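Long-range contacts in pullulanase C protein (Klebsiella pneumoniae subsp. pneumoniae NTUH-K2044, PDB 5HJ1), which probably acts as the GspC-type component of the type II secretion system that exports pullulanase, its PDZ domain here holding a fatty acid: residues 52-57 and 87-92; 57-62 and 81-86. All blocks are in the same frame, centred on the assembly; numbering follows the deposited sequence.

Interaction 1. Residues 52-57 and 87-92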
# COMPACT_ATOMS: atom_id res chain seq x y z
N ALA A 52 9.69 -3.81 6.96
CA ALA A 52 10.46 -2.91 6.13
C ALA A 52 10.69 -3.57 4.77
O ALA A 52 10.98 -4.78 4.64
CB ALA A 52 11.84 -2.67 6.75
N ASN A 53 10.61 -2.72 3.76
CA ASN A 53 10.80 -3.15 2.36
C ASN A 53 9.78 -4.12 1.83
O ASN A 53 9.99 -4.78 0.81
CB ASN A 53 12.26 -3.58 2.12
CG ASN A 53 13.19 -2.45 2.19
OD1 ASN A 53 12.98 -1.39 1.59
ND2 ASN A 53 14.25 -2.60 2.96
N ASP A 54 8.61 -4.17 2.46
CA ASP A 54 7.54 -4.93 1.87
C ASP A 54 7.15 -4.31 0.51
O ASP A 54 7.28 -3.12 0.27
CB ASP A 54 6.25 -4.85 2.77
CG ASP A 54 6.17 -5.90 3.84
OD1 ASP A 54 6.93 -6.91 3.78
OD2 ASP A 54 5.31 -5.73 4.71
N LEU A 55 6.66 -5.16 -0.39
CA LEU A 55 6.20 -4.75 -1.72
C LEU A 55 4.71 -4.87 -1.80
O LEU A 55 4.22 -6.02 -1.82
CB LEU A 55 6.90 -5.57 -2.80
CG LEU A 55 6.56 -5.14 -4.23
CD1 LEU A 55 7.27 -3.87 -4.60
CD2 LEU A 55 6.90 -6.24 -5.27
N ALA A 56 4.01 -3.75 -1.78
CA ALA A 56 2.53 -3.74 -1.92
C ALA A 56 2.13 -4.02 -3.36
O ALA A 56 2.52 -3.31 -4.28
CB ALA A 56 1.93 -2.44 -1.46
N ILE A 57 1.32 -5.08 -3.52
CA ILE A 57 0.85 -5.47 -4.85
C ILE A 57 -0.69 -5.45 -5.03
O ILE A 57 -1.14 -5.48 -6.20
CB ILE A 57 1.44 -6.85 -5.28
CG1 ILE A 57 0.98 -7.94 -4.36
CG2 ILE A 57 2.96 -6.78 -5.36
CD1 ILE A 57 1.27 -9.34 -4.87
N VAL A 87 0.87 -7.78 0.38
CA VAL A 87 2.29 -7.51 0.16
C VAL A 87 3.03 -8.79 -0.23
O VAL A 87 2.59 -9.89 0.13
CB VAL A 87 2.96 -6.88 1.42
CG1 VAL A 87 2.32 -5.55 1.77
CG2 VAL A 87 2.94 -7.81 2.58
N GLU A 88 4.12 -8.63 -0.98
CA GLU A 88 5.02 -9.74 -1.29
C GLU A 88 6.26 -9.46 -0.38
O GLU A 88 6.82 -8.29 -0.27
CB GLU A 88 5.35 -9.68 -2.77
CG GLU A 88 5.58 -11.02 -3.42
CD GLU A 88 5.64 -10.87 -4.93
OE1 GLU A 88 6.55 -10.17 -5.40
OE2 GLU A 88 4.74 -11.41 -5.63
N ARG A 89 6.67 -10.51 0.32
CA ARG A 89 7.75 -10.40 1.28
C ARG A 89 8.60 -11.69 1.11
O ARG A 89 8.08 -12.77 1.30
CB ARG A 89 7.05 -10.28 2.66
CG ARG A 89 7.96 -10.34 3.87
CD ARG A 89 7.05 -10.42 5.05
NE ARG A 89 6.19 -9.25 5.19
CZ ARG A 89 5.23 -9.15 6.11
NH1 ARG A 89 4.96 -10.17 6.94
NH2 ARG A 89 4.54 -8.04 6.22
N GLU A 90 9.90 -11.53 0.78
CA GLU A 90 10.80 -12.68 0.43
C GLU A 90 10.08 -13.79 -0.35
O GLU A 90 10.06 -14.95 0.07
CB GLU A 90 11.68 -13.22 1.57
CG GLU A 90 11.07 -13.38 2.96
CD GLU A 90 11.28 -12.17 3.86
OE1 GLU A 90 10.59 -12.08 4.91
OE2 GLU A 90 12.15 -11.32 3.53
N GLY A 91 9.44 -13.40 -1.46
CA GLY A 91 8.73 -14.34 -2.35
C GLY A 91 7.28 -14.71 -2.04
O GLY A 91 6.55 -15.13 -2.95
N GLN A 92 6.85 -14.53 -0.78
CA GLN A 92 5.48 -14.90 -0.35
C GLN A 92 4.51 -13.73 -0.22
O GLN A 92 4.95 -12.61 0.05
CB GLN A 92 5.52 -15.67 1.00
CG GLN A 92 5.35 -17.19 0.96
CD GLN A 92 3.88 -17.60 0.91
OE1 GLN A 92 3.40 -18.37 1.76
NE2 GLN A 92 3.13 -17.00 -0.01
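Strands 54-57 and 87-89 run antiparallel at 147°, their axes approaching to 4.5 Å, within the antiparallel sheet of the PDZ domain. Leu55 and Glu88 form the hydrogen-bonded pair: Leu55 N reaches Glu88 O at 3.1 Å, and Glu88 N returns to Leu55 O at 2.7 Å, both donors lying in the plane of the carbonyl they meet. Leu55 O also takes a CA-H...O contact from Val87 CA at 3.1 Å. One residue on, Ala56 faces Val87 as a non-hydrogen-bonded pair, and on their face Ala56 touches the bound vaccenic acid. Beyond Arg89 the chain reverses in a type I' turn through Glu90 and Gly91, the hairpin that leads into strand 92-99.

A salt bridge joins Asp54 and Arg89. Arg89 leaves the backbone with CG anti to N and bends at chi3 (-62°), which presents its guanidinium side-on to the carboxylate: NE meets OD1 of Asp54 at 2.8 Å, and NH2 of Arg89 meets OD2 of Asp54 at 2.9 Å. Each oxygen uses its syn lone pair, and the two planes are only 10° apart. Val87 CG2 rests against the same carboxylate. On the face that carries Leu55 and Glu88, these two side chains lie side by side, with Leu55 CD2 3.9 Å from Glu88 OE1. Ile57 crosses Glu88 at about a right angle, its CD1 touching the carboxylate end, whose charge is paired with Arg93.

Asp54 OD2 also accepts from Gln51 N, and Arg89 NH2 also donates to Gly49 O. The salt bridge thus ties Asp54 and the loop before it to Arg89, next to the hairpin turn. With both oxygens engaged by a coplanar cation, the buried Asp54 is probably kept ionised.

Interaction 2. Residues 57-62 and 81-86; sequences IALNGI and TEITLT
The carboxamide of Asn60 is the flat group that matters here, and it is turned back toward strand 82-86. Thr84 N donates to Asn60 OD1 at 2.9 Å, approaching from above the carboxamide plane (36° out of it) instead of along a lone pair. The same OD1 sits 3.4 Å from Ile83 CA, while Asn60 ND2 rests 3.8 Å from Ile83 CG2. Chi1 of -60° sets CG beside the backbone N, anti to the carbonyl carbon.

Asn60 N gives a nearly straight bond to Thr84 O at 2.7 Å, so Asn60 grips Thr84 with both backbone and side chain, OD1 standing in for a main-chain acceptor where its own chain has already turned away. That turn, Leu59 to Ile62, is of type I', with Asn-Gly, a classic pair for it, at the centre. A water accepts from Gly61 N and donates to Thr84 O and Thr86 OG1, bridging turn and strand.

At the other end is a classic beta bulge: Ile57 N donates to Thr86 O at 2.9 Å, and Ala58 N adds a weak bond to the same oxygen. Thr86 N answers to Ala58 O at 2.9 Å. Ala58 CB packs against Thr86 CB at 3.7 Å, while Thr86 OG1 is also hydrogen-bonded to Asp95 OD1. Facing the other way, Leu59 CD1 meets Ile83 CD1 at 4.1 Å, the two side chains crossing obliquely.

Strands 57-59 and 82-86 are antiparallel at 174°. Leu59 and Ile83 both pack on Leu77 of helix 67-77, Leu85 touches Phe98 of strand 92-99, and Ile83 and Leu85 contact the bound vaccenic acid.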
# COMPACT_ATOMS: atom_id res chain seq x y z
N ILE A 57 1.32 -5.08 -3.52
CA ILE A 57 0.85 -5.47 -4.85
C ILE A 57 -0.69 -5.45 -5.03
O ILE A 57 -1.14 -5.48 -6.20
CB ILE A 57 1.44 -6.85 -5.28
CG1 ILE A 57 0.98 -7.94 -4.36
CG2 ILE A 57 2.96 -6.78 -5.36
CD1 ILE A 57 1.27 -9.34 -4.87
N ALA A 58 -1.46 -5.40 -3.98
CA ALA A 58 -2.94 -5.32 -4.09
C ALA A 58 -3.50 -4.51 -2.96
O ALA A 58 -2.98 -4.53 -1.85
CB ALA A 58 -3.58 -6.72 -4.15
N LEU A 59 -4.63 -3.87 -3.24
CA LEU A 59 -5.37 -3.07 -2.23
C LEU A 59 -6.81 -3.54 -2.37
O LEU A 59 -7.42 -3.43 -3.43
CB LEU A 59 -5.24 -1.58 -2.52
CG LEU A 59 -6.12 -0.64 -1.67
CD1 LEU A 59 -5.78 -0.65 -0.21
CD2 LEU A 59 -5.98 0.81 -2.18
N ASN A 60 -7.33 -4.16 -1.27
CA ASN A 60 -8.69 -4.74 -1.31
C ASN A 60 -8.92 -5.66 -2.47
O ASN A 60 -9.96 -5.68 -3.14
CB ASN A 60 -9.76 -3.67 -1.29
CG ASN A 60 -9.67 -2.82 -0.08
OD1 ASN A 60 -9.55 -3.34 1.05
ND2 ASN A 60 -9.72 -1.53 -0.25
N GLY A 61 -7.92 -6.45 -2.74
CA GLY A 61 -7.95 -7.39 -3.77
C GLY A 61 -7.78 -6.92 -5.22
O GLY A 61 -7.83 -7.71 -6.14
N ILE A 62 -7.57 -5.59 -5.42
CA ILE A 62 -7.35 -4.97 -6.70
C ILE A 62 -5.84 -4.81 -6.92
O ILE A 62 -5.14 -4.28 -6.05
CB ILE A 62 -8.07 -3.61 -6.73
CG1 ILE A 62 -9.59 -3.76 -6.53
CG2 ILE A 62 -7.82 -2.97 -8.12
CD1 ILE A 62 -10.30 -2.47 -6.16
N THR A 81 -14.04 1.58 5.87
CA THR A 81 -13.74 1.50 7.30
C THR A 81 -12.57 0.53 7.61
O THR A 81 -11.96 0.61 8.65
CB THR A 81 -14.99 1.10 8.12
OG1 THR A 81 -14.74 1.30 9.51
CG2 THR A 81 -15.40 -0.35 7.90
N GLU A 82 -12.28 -0.40 6.72
CA GLU A 82 -11.19 -1.36 6.96
C GLU A 82 -10.77 -1.71 5.58
O GLU A 82 -11.61 -1.88 4.70
CB GLU A 82 -11.67 -2.63 7.72
CG GLU A 82 -10.57 -3.67 8.01
CD GLU A 82 -10.94 -4.71 9.05
OE1 GLU A 82 -10.90 -5.94 8.76
OE2 GLU A 82 -11.33 -4.35 10.19
N ILE A 83 -9.45 -1.77 5.39
CA ILE A 83 -8.90 -2.07 4.10
C ILE A 83 -7.82 -3.09 4.20
O ILE A 83 -7.21 -3.27 5.30
CB ILE A 83 -8.33 -0.82 3.40
CG1 ILE A 83 -7.19 -0.19 4.24
CG2 ILE A 83 -9.45 0.17 3.16
CD1 ILE A 83 -6.51 0.91 3.51
N THR A 84 -7.61 -3.85 3.15
CA THR A 84 -6.58 -4.87 3.20
C THR A 84 -5.51 -4.60 2.17
O THR A 84 -5.83 -4.29 1.00
CB THR A 84 -7.18 -6.21 2.89
OG1 THR A 84 -8.23 -6.48 3.85
CG2 THR A 84 -6.19 -7.33 2.90
N LEU A 85 -4.29 -4.80 2.56
CA LEU A 85 -3.16 -4.67 1.67
C LEU A 85 -2.54 -6.06 1.48
O LEU A 85 -2.39 -6.84 2.47
CB LEU A 85 -2.10 -3.80 2.33
CG LEU A 85 -1.15 -2.99 1.56
CD1 LEU A 85 -1.81 -2.14 0.47
CD2 LEU A 85 -0.44 -2.08 2.61
N THR A 86 -2.27 -6.46 0.25
CA THR A 86 -1.51 -7.64 -0.06
C THR A 86 -0.06 -7.20 -0.35
O THR A 86 0.13 -6.35 -1.22
CB THR A 86 -2.05 -8.39 -1.26
OG1 THR A 86 -3.42 -8.72 -1.03
CG2 THR A 86 -1.29 -9.65 -1.50
O HOH W 1 -5.56 -6.78 -0.92

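In the fold
Interactions 1 and 2 are successive parts of one antiparallel pairing, strand 54-59 with strand 82-89, in the sheet of this PDZ domain. Their centres lie about 13 Å apart, and Ile57, at the bulge, belongs to both. In sequence, the 57-62/81-86 contact falls within the span that 52-57 and 87-92 bracket. The two meet through packing of Ala56 CB on Leu85 CD1, at 4.2 Å. This is also the face that receives the ligand: the side chains of Ala56 from interaction 1 and Ile83 from interaction 2 each lie about 4 Å from vaccenic acid, which also touches Leu85. The Asp54-Arg89 salt bridge and the Asn60 turn lie toward opposite ends of the pairing.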